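Cell wall surface anchor family protein (Streptococcus agalactiae serogroup V, PDB 3PF2) forms, as the major pilin GBS80, the shaft of the type 1 pilus on group B streptococci, this chain being its C-terminal fragment with two Ig-like domains. Local coordinates at residues Y23-E28 against S138-K143; K60-I65 against L132-A137; M110-N115 against D128-E133; K220-K225 against F248-L253; Y268-T273 against I286-S291. All blocks are in the same frame, centred on the assembly; numbering follows the deposited sequence. Where two conformers were deposited one is given.

In the fold
Contacts 1, 2 and 3 share strand 132-140 or the segment leading into it, and all lie in the Cna-B-like domain, whereas contacts 4 and 5 belong to the prealbumin-like domain. Contact 2 is regular antiparallel pairing with a bulge, and contact 5 is the same chemistry in a hairpin whose aromatic and aliphatic side chains reach a buried core. Contact 3, far from the centre, has a single backbone bridge. Contact 1 is buried near the centre of the chain, where a tight turn meets the end of strand 132-140; it touches contact 4, a small surface contact in which one asparagine amide bonds to the backbone of a strand.

Contact 1: Y23-E28 against S138-K143; sequences YTIGEE and STINEK
Ile25 and Gly26 meet Ile140 in a buried contact between a tight turn and the end of strand 132-140, near the centre of the chain where its two domains join. One direct hydrogen bond links the backbones, from Gly26 N to Ile140 O at 3.1 Å. A water adds a second connection: it accepts from Ile140 N at 2.8 Å and donates to both Thr24 O and Glu27 O, so the carbonyls at the two ends of the turn are tied to the strand through one molecule. The turn, from Thr24 to Glu27, is a type II beta turn, and Gly26 takes the positive phi (91°) of its third position. Its shape is further fixed by the Glu27 carboxylate, whose OE1 folds back to accept from Thr24 N at 3.1 Å. Ile25 packs against the end of the strand. Its CG2, anti to the backbone N, rests on Ile140 O at 3.4 Å, while CG1 packs against Ile140 CG2 and CD1 reaches on to Asn141 O at 3.6 Å. From the other branch of Ile140, CD1 touches Tyr23 CB at 3.9 Å. Thr139 turns its methyl to the turn, with CG2 3.6 Å from Gly26 O. Ile25 also bonds through its backbone to Gly252, and Tyr23 O accepts from Thr181 OG1, which carries the contact into the prealbumin-like domain.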
# COMPACT_ATOMS: atom_id res chain seq x y z
N TYR A 23 4.19 2.05 -3.65
CA TYR A 23 3.56 1.07 -4.56
C TYR A 23 2.75 1.73 -5.63
O TYR A 23 2.25 2.84 -5.47
CB TYR A 23 2.63 0.13 -3.79
CG TYR A 23 3.33 -0.81 -2.86
CD1 TYR A 23 4.00 -1.92 -3.36
CD2 TYR A 23 3.34 -0.59 -1.48
CE1 TYR A 23 4.67 -2.81 -2.52
CE2 TYR A 23 3.99 -1.47 -0.62
CZ TYR A 23 4.66 -2.56 -1.14
OH TYR A 23 5.32 -3.44 -0.30
N THR A 24 2.61 1.02 -6.74
CA THR A 24 1.66 1.37 -7.78
C THR A 24 0.27 0.91 -7.34
O THR A 24 0.14 -0.15 -6.71
CB THR A 24 2.09 0.72 -9.10
OG1 THR A 24 3.30 1.35 -9.54
CG2 THR A 24 1.04 0.84 -10.21
N ILE A 25 -0.73 1.72 -7.64
CA ILE A 25 -2.13 1.39 -7.30
C ILE A 25 -2.48 0.02 -7.88
O ILE A 25 -2.17 -0.27 -9.03
CB ILE A 25 -3.10 2.48 -7.82
CG1 ILE A 25 -3.04 3.70 -6.89
CG2 ILE A 25 -4.54 1.91 -7.93
CD1 ILE A 25 -3.95 4.90 -7.29
N GLY A 26 -3.09 -0.83 -7.06
CA GLY A 26 -3.45 -2.18 -7.51
C GLY A 26 -2.42 -3.27 -7.28
O GLY A 26 -2.73 -4.46 -7.38
N GLU A 27 -1.19 -2.87 -6.95
CA GLU A 27 -0.10 -3.81 -6.71
C GLU A 27 -0.25 -4.38 -5.31
O GLU A 27 -0.23 -3.63 -4.33
CB GLU A 27 1.23 -3.05 -6.86
CG GLU A 27 2.52 -3.80 -6.63
CD GLU A 27 3.75 -2.99 -7.12
OE1 GLU A 27 3.91 -1.75 -6.82
OE2 GLU A 27 4.57 -3.60 -7.81
N GLU A 28 -0.45 -5.69 -5.20
CA GLU A 28 -0.69 -6.29 -3.88
C GLU A 28 0.61 -6.37 -3.07
O GLU A 28 1.68 -6.65 -3.61
CB GLU A 28 -1.36 -7.67 -4.00
CG GLU A 28 -1.79 -8.24 -2.64
CD GLU A 28 -2.28 -9.66 -2.74
OE1 GLU A 28 -3.45 -9.85 -3.14
OE2 GLU A 28 -1.50 -10.58 -2.40
N SER A 138 -3.05 -6.49 0.79
CA SER A 138 -3.68 -5.19 0.65
C SER A 138 -3.23 -4.55 -0.66
O SER A 138 -2.21 -4.94 -1.19
CB SER A 138 -3.22 -4.31 1.83
OG SER A 138 -3.87 -3.05 1.86
N THR A 139 -4.03 -3.61 -1.18
CA THR A 139 -3.58 -2.75 -2.29
C THR A 139 -3.88 -1.30 -1.93
O THR A 139 -4.71 -1.03 -1.07
CB THR A 139 -4.30 -3.07 -3.62
OG1 THR A 139 -5.72 -2.86 -3.46
CG2 THR A 139 -4.04 -4.51 -4.07
N ILE A 140 -3.17 -0.37 -2.57
CA ILE A 140 -3.56 1.03 -2.53
C ILE A 140 -4.61 1.21 -3.63
O ILE A 140 -4.44 0.68 -4.73
CB ILE A 140 -2.36 1.96 -2.82
CG1 ILE A 140 -1.24 1.76 -1.79
CG2 ILE A 140 -2.81 3.43 -2.87
CD1 ILE A 140 0.07 2.55 -2.06
N ASN A 141 -5.69 1.94 -3.35
CA ASN A 141 -6.73 2.15 -4.36
C ASN A 141 -6.85 3.60 -4.83
O ASN A 141 -6.05 4.46 -4.44
CB ASN A 141 -8.08 1.61 -3.86
CG ASN A 141 -8.57 2.35 -2.64
OD1 ASN A 141 -8.57 3.57 -2.62
ND2 ASN A 141 -9.01 1.60 -1.62
N GLU A 142 -7.84 3.85 -5.68
CA GLU A 142 -8.07 5.16 -6.29
C GLU A 142 -8.43 6.27 -5.30
O GLU A 142 -8.46 7.44 -5.67
CB GLU A 142 -9.14 5.03 -7.40
CG GLU A 142 -10.60 4.96 -6.93
CD GLU A 142 -11.00 3.61 -6.33
OE1 GLU A 142 -10.26 2.61 -6.49
OE2 GLU A 142 -12.07 3.55 -5.68
N LYS A 143 -8.72 5.92 -4.05
CA LYS A 143 -9.06 6.92 -3.05
C LYS A 143 -7.83 7.53 -2.38
O LYS A 143 -7.94 8.50 -1.63
CB LYS A 143 -10.02 6.33 -2.01
CG LYS A 143 -11.37 5.92 -2.61
CD LYS A 143 -12.38 5.62 -1.50
CE LYS A 143 -13.76 5.29 -2.05
NZ LYS A 143 -13.97 3.81 -2.17
O HOH W 1 -0.90 -1.02 -4.14

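Contact 2: K60-I65 against L132-A137; sequences KSVGKI and LEIPVA
Lys60 and Ser61 both face Ala137 in a classic beta bulge between two antiparallel strands of the Cna-B-like domain. Backbone hydrogen bonds come first. Ala137 O receives Lys60 N at 2.8 Å, the donor standing 39° out of the carbonyl plane, and also a weak bond from Ser61 N at 3.5 Å. In return Ala137 N donates to Ser61 O at 2.8 Å. Further along, Gly63 N gives Pro135 O a nearly straight bond of 2.8 Å (176° at the hydrogen). Proline has no N-H to offer back; instead its ring lies against the opposite backbone, with Pro135 CD 3.3 Å from Lys64 O. Beyond it, a CA-H...O contact from Ile65 to Glu133 O continues the association. Apolar packing gathers on the face of Val62, Ile65, Ile134 and Val136. Val62 CG1, anti to the backbone N (chi1 177°), meets Ile134 CG2 at 3.9 Å. Ile65 CD1 lies beside Ile134 CG2, the two side chains pointing the same way, and the other branch of Ile65 brings CG2 to 3.6 Å from Leu132 CD1. The face of Ser61 and Ala137 has a smaller contact, OG against CB. Within its sheet, strand 132-140 lies between strands 57-67 and 29-35. The apolar face packs on strands 78-81 and 90-95 of another sheet, where Ile80 meets Val62 and Ile93 meets Ile134, the facing-sheet packing of an Ig-like sandwich.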
# COMPACT_ATOMS: atom_id res chain seq x y z
N LYS A 60 -7.34 -7.51 0.80
CA LYS A 60 -7.42 -8.65 -0.13
C LYS A 60 -7.64 -9.96 0.59
O LYS A 60 -8.55 -10.71 0.24
CB LYS A 60 -6.18 -8.75 -1.02
CG LYS A 60 -6.06 -7.66 -2.07
CD LYS A 60 -7.24 -7.68 -3.04
CE LYS A 60 -7.32 -6.37 -3.81
NZ LYS A 60 -8.39 -6.43 -4.86
N SER A 61 -6.80 -10.26 1.58
CA SER A 61 -6.87 -11.53 2.30
C SER A 61 -5.96 -11.49 3.50
O SER A 61 -5.10 -10.61 3.62
CB SER A 61 -6.42 -12.69 1.40
OG SER A 61 -5.14 -12.43 0.86
N VAL A 62 -6.15 -12.46 4.41
CA VAL A 62 -5.20 -12.71 5.48
C VAL A 62 -4.37 -13.93 5.09
O VAL A 62 -4.91 -14.93 4.57
CB VAL A 62 -5.90 -12.95 6.84
CG1 VAL A 62 -4.89 -13.28 7.93
CG2 VAL A 62 -6.77 -11.73 7.24
N GLY A 63 -3.06 -13.85 5.33
CA GLY A 63 -2.12 -14.90 4.95
C GLY A 63 -1.91 -15.94 6.03
O GLY A 63 -2.81 -16.22 6.82
N LYS A 64 -0.70 -16.49 6.08
CA LYS A 64 -0.42 -17.57 7.01
C LYS A 64 0.02 -16.99 8.36
O LYS A 64 1.07 -16.36 8.46
CB LYS A 64 0.66 -18.48 6.42
CG LYS A 64 0.62 -19.90 6.96
CD LYS A 64 1.47 -20.87 6.14
CE LYS A 64 2.96 -20.64 6.36
NZ LYS A 64 3.79 -21.70 5.71
N ILE A 65 -0.79 -17.23 9.39
CA ILE A 65 -0.50 -16.72 10.74
C ILE A 65 0.50 -17.62 11.46
O ILE A 65 0.30 -18.83 11.53
CB ILE A 65 -1.80 -16.51 11.57
CG1 ILE A 65 -2.71 -15.50 10.85
CG2 ILE A 65 -1.49 -16.07 13.01
CD1 ILE A 65 -3.96 -15.12 11.61
N LEU A 132 3.71 -13.28 17.51
CA LEU A 132 2.55 -13.50 16.66
C LEU A 132 2.62 -12.59 15.44
O LEU A 132 2.70 -11.37 15.57
CB LEU A 132 1.23 -13.28 17.41
CG LEU A 132 -0.06 -13.42 16.59
CD1 LEU A 132 -0.28 -14.88 16.20
CD2 LEU A 132 -1.29 -12.88 17.32
N GLU A 133 2.60 -13.22 14.27
CA GLU A 133 2.75 -12.51 13.00
C GLU A 133 1.53 -12.78 12.12
O GLU A 133 1.21 -13.94 11.84
CB GLU A 133 4.03 -12.96 12.31
CG GLU A 133 4.20 -12.48 10.87
CD GLU A 133 5.37 -13.15 10.17
OE1 GLU A 133 6.16 -13.90 10.80
OE2 GLU A 133 5.54 -12.89 8.95
N ILE A 134 0.86 -11.71 11.72
CA ILE A 134 -0.33 -11.81 10.88
C ILE A 134 -0.12 -11.01 9.59
O ILE A 134 -0.22 -9.78 9.59
CB ILE A 134 -1.62 -11.28 11.59
CG1 ILE A 134 -1.81 -11.94 12.96
CG2 ILE A 134 -2.85 -11.45 10.68
CD1 ILE A 134 -2.97 -11.36 13.73
N PRO A 135 0.17 -11.71 8.48
CA PRO A 135 0.29 -11.01 7.20
C PRO A 135 -1.08 -10.71 6.61
O PRO A 135 -1.95 -11.59 6.58
CB PRO A 135 1.06 -12.00 6.31
CG PRO A 135 1.11 -13.30 7.05
CD PRO A 135 0.33 -13.17 8.34
N VAL A 136 -1.29 -9.46 6.18
CA VAL A 136 -2.55 -9.04 5.58
C VAL A 136 -2.28 -8.46 4.19
O VAL A 136 -1.61 -7.43 4.05
CB VAL A 136 -3.31 -8.02 6.47
CG1 VAL A 136 -4.63 -7.61 5.81
CG2 VAL A 136 -3.59 -8.64 7.84
N ALA A 137 -2.79 -9.13 3.17
CA ALA A 137 -2.65 -8.65 1.80
C ALA A 137 -3.58 -7.48 1.51
O ALA A 137 -4.74 -7.47 1.94
CB ALA A 137 -2.88 -9.80 0.82

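Contact 3: M110-N115 against D128-E133; sequences MTLVKN and DAAFLE
Leu112 and Ala130 are the centre of a single, isolated beta bridge between the loop 110-115 and the residues leading into strand 132-140, in the Cna-B-like domain; the touching parts run 58° apart. Two backbone hydrogen bonds make it: Ala130 N donates to Thr111 O at 2.8 Å, and Val113 N donates to Ala130 O, also at 2.8 Å. Both are fairly straight, and the pairing stops at this one bridge. Side chains close in around Ala130. Its methyl CB meets Met110 SD at 3.7 Å, brought there by an extended chain, and the more distant Leu112 CD2 at 4.3 Å. Val113 points at the other segment. Its CG2, anti to the carbonyl carbon, lies 3.7 Å from Ala129 C and comes obliquely to the Phe131 ring, 4.3 Å from CD2. Phe131 and Val113 also touch helix 116-121, through Leu119 and Ala118 respectively, so the contact closes the loop that carries this helix; Asn115 is its N-cap. Thr111 sets its CB against Asp128 O at 3.4 Å. Ala130 O has a second polar partner besides Val113 N: a water that donates to it at 2.8 Å and, with its other hydrogen, to Val113 O.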
# COMPACT_ATOMS: atom_id res chain seq x y z
N MET A 110 9.99 -22.51 22.67
CA MET A 110 10.24 -21.23 22.02
C MET A 110 10.76 -20.19 23.00
O MET A 110 10.46 -20.24 24.19
CB MET A 110 8.96 -20.69 21.37
CG MET A 110 8.61 -21.34 20.05
SD MET A 110 7.15 -20.59 19.31
CE MET A 110 6.70 -21.91 18.20
N THR A 111 11.55 -19.24 22.48
CA THR A 111 11.95 -18.07 23.24
C THR A 111 11.12 -16.90 22.70
O THR A 111 11.14 -16.61 21.51
CB THR A 111 13.45 -17.80 23.15
OG1 THR A 111 14.16 -18.91 23.72
CG2 THR A 111 13.84 -16.52 23.89
N LEU A 112 10.36 -16.27 23.59
CA LEU A 112 9.35 -15.30 23.16
C LEU A 112 9.91 -13.88 23.19
O LEU A 112 10.58 -13.48 24.15
CB LEU A 112 8.08 -15.41 24.01
CG LEU A 112 7.51 -16.84 24.14
CD1 LEU A 112 6.48 -16.95 25.28
CD2 LEU A 112 6.92 -17.30 22.83
N VAL A 113 9.66 -13.13 22.11
CA VAL A 113 10.01 -11.72 22.11
C VAL A 113 9.17 -11.04 23.19
O VAL A 113 7.98 -11.34 23.34
CB VAL A 113 9.79 -11.08 20.73
CG1 VAL A 113 10.05 -9.59 20.79
CG2 VAL A 113 10.72 -11.73 19.71
N LYS A 114 9.77 -10.14 23.95
CA LYS A 114 8.99 -9.51 25.01
C LYS A 114 9.01 -7.99 25.04
O LYS A 114 8.10 -7.39 25.60
CB LYS A 114 9.33 -10.11 26.38
CG LYS A 114 10.74 -9.90 26.81
CD LYS A 114 11.00 -10.65 28.12
CE LYS A 114 12.35 -10.29 28.70
NZ LYS A 114 12.57 -10.97 30.01
N ASN A 115 10.01 -7.39 24.42
CA ASN A 115 10.24 -5.94 24.49
C ASN A 115 9.64 -5.24 23.24
O ASN A 115 9.73 -5.77 22.14
CB ASN A 115 11.76 -5.73 24.62
CG ASN A 115 12.17 -4.29 24.63
OD1 ASN A 115 12.23 -3.66 23.58
ND2 ASN A 115 12.50 -3.76 25.81
N ASP A 128 13.52 -19.21 18.32
CA ASP A 128 14.42 -18.61 19.30
C ASP A 128 14.17 -17.11 19.49
O ASP A 128 14.80 -16.48 20.33
CB ASP A 128 15.87 -18.89 18.91
CG ASP A 128 16.25 -20.34 19.09
OD1 ASP A 128 15.67 -21.00 19.99
OD2 ASP A 128 17.12 -20.84 18.35
N ALA A 129 13.24 -16.56 18.70
CA ALA A 129 12.81 -15.16 18.81
C ALA A 129 11.39 -15.04 18.24
O ALA A 129 11.18 -14.49 17.15
CB ALA A 129 13.79 -14.22 18.10
N ALA A 130 10.42 -15.56 18.99
CA ALA A 130 9.07 -15.80 18.46
C ALA A 130 8.06 -14.75 18.88
O ALA A 130 8.10 -14.25 20.01
CB ALA A 130 8.56 -17.18 18.89
N PHE A 131 7.15 -14.44 17.96
CA PHE A 131 6.03 -13.53 18.23
C PHE A 131 4.88 -13.88 17.28
O PHE A 131 5.05 -14.70 16.37
CB PHE A 131 6.48 -12.07 18.07
CG PHE A 131 6.89 -11.70 16.67
CD1 PHE A 131 5.95 -11.15 15.79
CD2 PHE A 131 8.21 -11.90 16.24
CE1 PHE A 131 6.32 -10.82 14.47
CE2 PHE A 131 8.57 -11.56 14.92
CZ PHE A 131 7.61 -11.01 14.05
N LEU A 132 3.71 -13.28 17.51
CA LEU A 132 2.55 -13.50 16.66
C LEU A 132 2.62 -12.59 15.44
O LEU A 132 2.70 -11.37 15.57
CB LEU A 132 1.23 -13.28 17.41
CG LEU A 132 -0.06 -13.42 16.59
CD1 LEU A 132 -0.28 -14.88 16.20
CD2 LEU A 132 -1.29 -12.88 17.32
N GLU A 133 2.60 -13.22 14.27
CA GLU A 133 2.75 -12.51 13.00
C GLU A 133 1.53 -12.78 12.12
O GLU A 133 1.21 -13.94 11.84
CB GLU A 133 4.03 -12.96 12.31
CG GLU A 133 4.20 -12.48 10.87
CD GLU A 133 5.37 -13.15 10.17
OE1 GLU A 133 6.16 -13.90 10.80
OE2 GLU A 133 5.54 -12.89 8.95
O HOH W 2 14.13 -21.38 22.35
O HOH W 3 6.38 -12.79 21.62

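Contact 4: K220-K225 against F248-L253; sequences KANTNK and FEIKGL
Asn222 grips Lys251 with both ends of its side-chain amide, and this is the tight part of an otherwise small contact. Lys251 N donates to Asn222 OD1 at 2.9 Å, while Asn222 ND2 donates to Lys251 O at 3.0 Å. In each bond the donor lies in the carbonyl plane, on a lone pair, so the amide meets the N-H and C=O of one strand residue much as a neighbouring strand would. ND2 also bonds to Leu218 O in the preceding helical turn; with both sides of the amide engaged, its rotation is fixed. CG stands anti to the carbonyl carbon (chi1 -66°), which starts the group on its way to the strand although CB does not point there. Apolar atoms fill in close by: Ile250 CD1 lies 3.6 Å from Asn222 OD1, and Lys251 runs past Ala221, its CD 3.7 Å from Ala221 O. On the looser side a water donates to Asn222 OD1 at 2.8 Å and to Glu249 O at 2.8 Å, linking the two segments where they make no direct bond. The end of Lys251 leads away to a salt bridge with Asp305. In the prealbumin-like domain, strand 247-253 pairs antiparallel with strand 178-190, where Gly252 and Leu253 form a G1 bulge opposite Gly182. Helix 216-221 ends beside this strand, with Ala221 also touching Ile25 of the Cna-B-like domain.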
# COMPACT_ATOMS: atom_id res chain seq x y z
N LYS A 220 -9.44 1.96 -12.53
CA LYS A 220 -10.34 2.68 -11.64
C LYS A 220 -9.76 4.02 -11.16
O LYS A 220 -10.51 4.93 -10.82
CB LYS A 220 -10.73 1.78 -10.45
CG LYS A 220 -12.08 2.11 -9.84
CD LYS A 220 -12.53 0.96 -8.93
CE LYS A 220 -13.86 1.28 -8.25
NZ LYS A 220 -14.10 0.33 -7.12
N ALA A 221 -8.43 4.13 -11.16
CA ALA A 221 -7.72 5.34 -10.73
C ALA A 221 -7.48 6.35 -11.86
O ALA A 221 -7.09 7.50 -11.62
CB ALA A 221 -6.36 4.95 -10.09
N ASN A 222 -7.70 5.91 -13.08
CA ASN A 222 -7.50 6.75 -14.25
C ASN A 222 -8.76 6.73 -15.10
O ASN A 222 -8.80 6.10 -16.16
CB ASN A 222 -6.28 6.25 -15.04
CG ASN A 222 -4.97 6.43 -14.26
OD1 ASN A 222 -4.27 7.43 -14.43
ND2 ASN A 222 -4.63 5.45 -13.42
N THR A 223 -9.79 7.43 -14.62
CA THR A 223 -11.13 7.39 -15.23
C THR A 223 -11.34 8.37 -16.37
O THR A 223 -12.32 8.23 -17.12
CB THR A 223 -12.25 7.64 -14.19
OG1 THR A 223 -11.97 8.83 -13.44
CG2 THR A 223 -12.37 6.46 -13.25
N ASN A 224 -10.47 9.36 -16.49
CA ASN A 224 -10.63 10.35 -17.55
C ASN A 224 -10.22 9.76 -18.89
O ASN A 224 -9.03 9.69 -19.22
CB ASN A 224 -9.89 11.65 -17.25
CG ASN A 224 -10.20 12.75 -18.26
OD1 ASN A 224 -10.77 12.49 -19.33
ND2 ASN A 224 -9.83 13.98 -17.94
N LYS A 225 -11.21 9.33 -19.67
CA LYS A 225 -10.93 8.67 -20.95
C LYS A 225 -10.27 9.59 -21.99
O LYS A 225 -9.72 9.10 -22.97
CB LYS A 225 -12.19 8.01 -21.55
CG LYS A 225 -12.49 6.63 -21.01
CD LYS A 225 -13.74 6.07 -21.71
CE LYS A 225 -13.82 4.56 -21.66
NZ LYS A 225 -14.15 4.05 -20.29
N PHE A 248 -2.67 15.71 -20.19
CA PHE A 248 -2.95 14.35 -19.79
C PHE A 248 -2.22 14.05 -18.49
O PHE A 248 -1.38 14.85 -18.06
CB PHE A 248 -2.65 13.32 -20.89
CG PHE A 248 -1.21 13.24 -21.32
CD1 PHE A 248 -0.41 12.17 -20.87
CD2 PHE A 248 -0.65 14.16 -22.20
CE1 PHE A 248 0.91 12.04 -21.29
CE2 PHE A 248 0.68 14.05 -22.62
CZ PHE A 248 1.46 12.98 -22.17
N GLU A 249 -2.55 12.93 -17.88
CA GLU A 249 -2.03 12.58 -16.55
C GLU A 249 -1.91 11.07 -16.40
O GLU A 249 -2.54 10.31 -17.13
CB GLU A 249 -2.97 13.09 -15.45
CG GLU A 249 -3.19 14.61 -15.44
CD GLU A 249 -4.11 15.06 -14.34
OE1 GLU A 249 -4.74 14.19 -13.69
OE2 GLU A 249 -4.21 16.29 -14.13
N ILE A 250 -1.09 10.64 -15.44
CA ILE A 250 -1.12 9.25 -14.99
C ILE A 250 -1.18 9.28 -13.47
O ILE A 250 -0.43 10.03 -12.82
CB ILE A 250 0.10 8.43 -15.53
CG1 ILE A 250 0.02 6.96 -15.08
CG2 ILE A 250 1.43 9.05 -15.08
CD1 ILE A 250 -1.13 6.17 -15.71
N LYS A 251 -2.08 8.49 -12.90
CA LYS A 251 -2.28 8.46 -11.45
C LYS A 251 -2.00 7.08 -10.89
O LYS A 251 -2.49 6.07 -11.41
CB LYS A 251 -3.71 8.90 -11.07
CG LYS A 251 -4.09 10.27 -11.61
CD LYS A 251 -5.46 10.74 -11.11
CE LYS A 251 -5.37 11.22 -9.67
NZ LYS A 251 -6.57 12.02 -9.24
N GLY A 252 -1.19 7.04 -9.84
CA GLY A 252 -1.01 5.80 -9.10
C GLY A 252 0.22 4.98 -9.43
O GLY A 252 0.18 3.76 -9.40
N LEU A 253 1.32 5.65 -9.75
CA LEU A 253 2.59 4.95 -9.92
C LEU A 253 3.48 5.02 -8.68
O LEU A 253 3.57 6.06 -8.02
CB LEU A 253 3.38 5.51 -11.11
CG LEU A 253 2.65 5.49 -12.45
CD1 LEU A 253 3.50 6.26 -13.46
CD2 LEU A 253 2.35 4.05 -12.94
O HOH W 4 -5.00 9.64 -16.01

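Contact 5: Y268-T273 against I286-S291; sequences YKLKET and IEFTVS
Tyr268 and Phe288, and then Leu270 and Ile286, exchange pairs of backbone hydrogen bonds across an antiparallel hairpin of the prealbumin-like domain. In the first pair Tyr268 N donates to Phe288 O at 2.9 Å and Phe288 N to Tyr268 O at 3.0 Å. In the second, Leu270 N reaches Ile286 O at 2.7 Å and Ile286 N returns to Leu270 O at 2.8 Å. The non-hydrogen-bonded pair between them, Lys269 and Glu287, lies on the opposite face of the sheet, where their side chains lie side by side, pointing the same way. Lys269 NZ is 4.2 Å from Glu287 OE2, beyond a salt bridge, so any attraction is probably weak; Lys269 NZ is hydrogen-bonded to Ser207 O. Packing is dense on the face of Tyr268, Leu270, Ile286 and Phe288. Phe288 CG takes the crowded position between the backbone N and carbonyl carbon (chi1 66°), and its ring is covered on one face by Tyr268 CB in a CH-pi contact, 3.9 Å from the ring centroid. The two rings are nearly parallel (27°) but slid apart, with little overlap. Tyr268 instead leans on Val290, CD2 to CG2 at 3.7 Å, and Leu270 crosses Phe288 at about a right angle. Strand 286-290 is outermost in its sheet, with strand 266-274 between it and strand 201-206. The packed face looks onto strands 178-190 and 312-316, where Phe186 meets Phe288 edge-to-face and Ile314 touches Leu270 and Ile286.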
# COMPACT_ATOMS: atom_id res chain seq x y z
N TYR A 268 10.14 7.19 -14.88
CA TYR A 268 9.39 6.41 -15.86
C TYR A 268 9.63 7.05 -17.22
O TYR A 268 10.26 8.10 -17.31
CB TYR A 268 7.90 6.40 -15.53
CG TYR A 268 7.56 5.71 -14.23
CD1 TYR A 268 7.28 4.35 -14.19
CD2 TYR A 268 7.54 6.43 -13.02
CE1 TYR A 268 6.97 3.72 -12.99
CE2 TYR A 268 7.23 5.80 -11.81
CZ TYR A 268 6.95 4.44 -11.81
OH TYR A 268 6.65 3.78 -10.64
N LYS A 269 9.16 6.40 -18.27
CA LYS A 269 9.39 6.92 -19.62
C LYS A 269 8.11 6.94 -20.42
O LYS A 269 7.21 6.12 -20.21
CB LYS A 269 10.42 6.05 -20.35
CG LYS A 269 11.77 6.09 -19.71
CD LYS A 269 12.78 5.28 -20.50
CE LYS A 269 14.12 5.31 -19.77
NZ LYS A 269 15.08 4.32 -20.36
N LEU A 270 8.02 7.88 -21.36
CA LEU A 270 6.94 7.83 -22.36
C LEU A 270 7.59 7.64 -23.73
O LEU A 270 8.59 8.29 -24.03
CB LEU A 270 6.14 9.14 -22.37
CG LEU A 270 5.38 9.50 -21.10
CD1 LEU A 270 4.76 10.88 -21.28
CD2 LEU A 270 4.32 8.49 -20.80
N LYS A 271 7.07 6.71 -24.52
CA LYS A 271 7.49 6.59 -25.91
C LYS A 271 6.36 7.12 -26.78
O LYS A 271 5.27 6.56 -26.81
CB LYS A 271 7.76 5.13 -26.24
CG LYS A 271 8.19 4.90 -27.69
CD LYS A 271 8.16 3.42 -28.02
CE LYS A 271 8.46 3.19 -29.50
NZ LYS A 271 8.47 1.73 -29.80
N GLU A 272 6.63 8.21 -27.49
CA GLU A 272 5.62 8.80 -28.35
C GLU A 272 5.47 7.93 -29.60
O GLU A 272 6.44 7.70 -30.33
CB GLU A 272 5.99 10.23 -28.72
CG GLU A 272 4.85 10.98 -29.44
CD GLU A 272 5.11 12.46 -29.58
OE1 GLU A 272 6.03 12.97 -28.91
OE2 GLU A 272 4.40 13.13 -30.37
N THR A 273 4.25 7.45 -29.80
CA THR A 273 3.93 6.52 -30.89
C THR A 273 3.06 7.18 -31.96
O THR A 273 2.94 6.69 -33.08
CB THR A 273 3.22 5.26 -30.37
OG1 THR A 273 2.00 5.63 -29.72
CG2 THR A 273 4.11 4.49 -29.38
N ILE A 286 10.86 9.97 -23.72
CA ILE A 286 10.74 11.12 -22.82
C ILE A 286 10.73 10.61 -21.39
O ILE A 286 9.87 9.80 -21.03
CB ILE A 286 9.41 11.85 -23.07
CG1 ILE A 286 9.33 12.35 -24.52
CG2 ILE A 286 9.21 12.99 -22.03
CD1 ILE A 286 7.97 12.22 -25.14
N GLU A 287 11.67 11.07 -20.58
CA GLU A 287 11.71 10.66 -19.17
C GLU A 287 10.88 11.61 -18.32
O GLU A 287 10.73 12.79 -18.64
CB GLU A 287 13.16 10.59 -18.67
CG GLU A 287 13.96 9.47 -19.31
CD GLU A 287 15.32 9.23 -18.66
OE1 GLU A 287 15.71 9.97 -17.73
OE2 GLU A 287 15.99 8.27 -19.09
N PHE A 288 10.30 11.08 -17.24
CA PHE A 288 9.71 11.94 -16.21
C PHE A 288 9.89 11.29 -14.86
O PHE A 288 10.22 10.11 -14.79
CB PHE A 288 8.22 12.22 -16.47
CG PHE A 288 7.32 11.02 -16.38
CD1 PHE A 288 6.62 10.73 -15.19
CD2 PHE A 288 7.10 10.21 -17.49
CE1 PHE A 288 5.73 9.64 -15.11
CE2 PHE A 288 6.23 9.11 -17.43
CZ PHE A 288 5.53 8.82 -16.24
N THR A 289 9.70 12.06 -13.79
CA THR A 289 9.80 11.47 -12.46
C THR A 289 8.51 11.64 -11.68
O THR A 289 7.82 12.65 -11.81
CB THR A 289 10.95 12.04 -11.63
OG1 THR A 289 10.84 13.46 -11.59
CG2 THR A 289 12.30 11.66 -12.24
N VAL A 290 8.19 10.61 -10.90
CA VAL A 290 7.12 10.63 -9.93
C VAL A 290 7.75 10.80 -8.56
O VAL A 290 8.66 10.04 -8.19
CB VAL A 290 6.31 9.31 -9.98
CG1 VAL A 290 5.26 9.31 -8.85
CG2 VAL A 290 5.63 9.17 -11.34
N SER A 291 7.30 11.82 -7.83
CA SER A 291 7.82 12.16 -6.50
C SER A 291 6.66 12.46 -5.57
O SER A 291 5.50 12.33 -5.95
CB SER A 291 8.69 13.41 -6.60
OG SER A 291 7.89 14.56 -6.85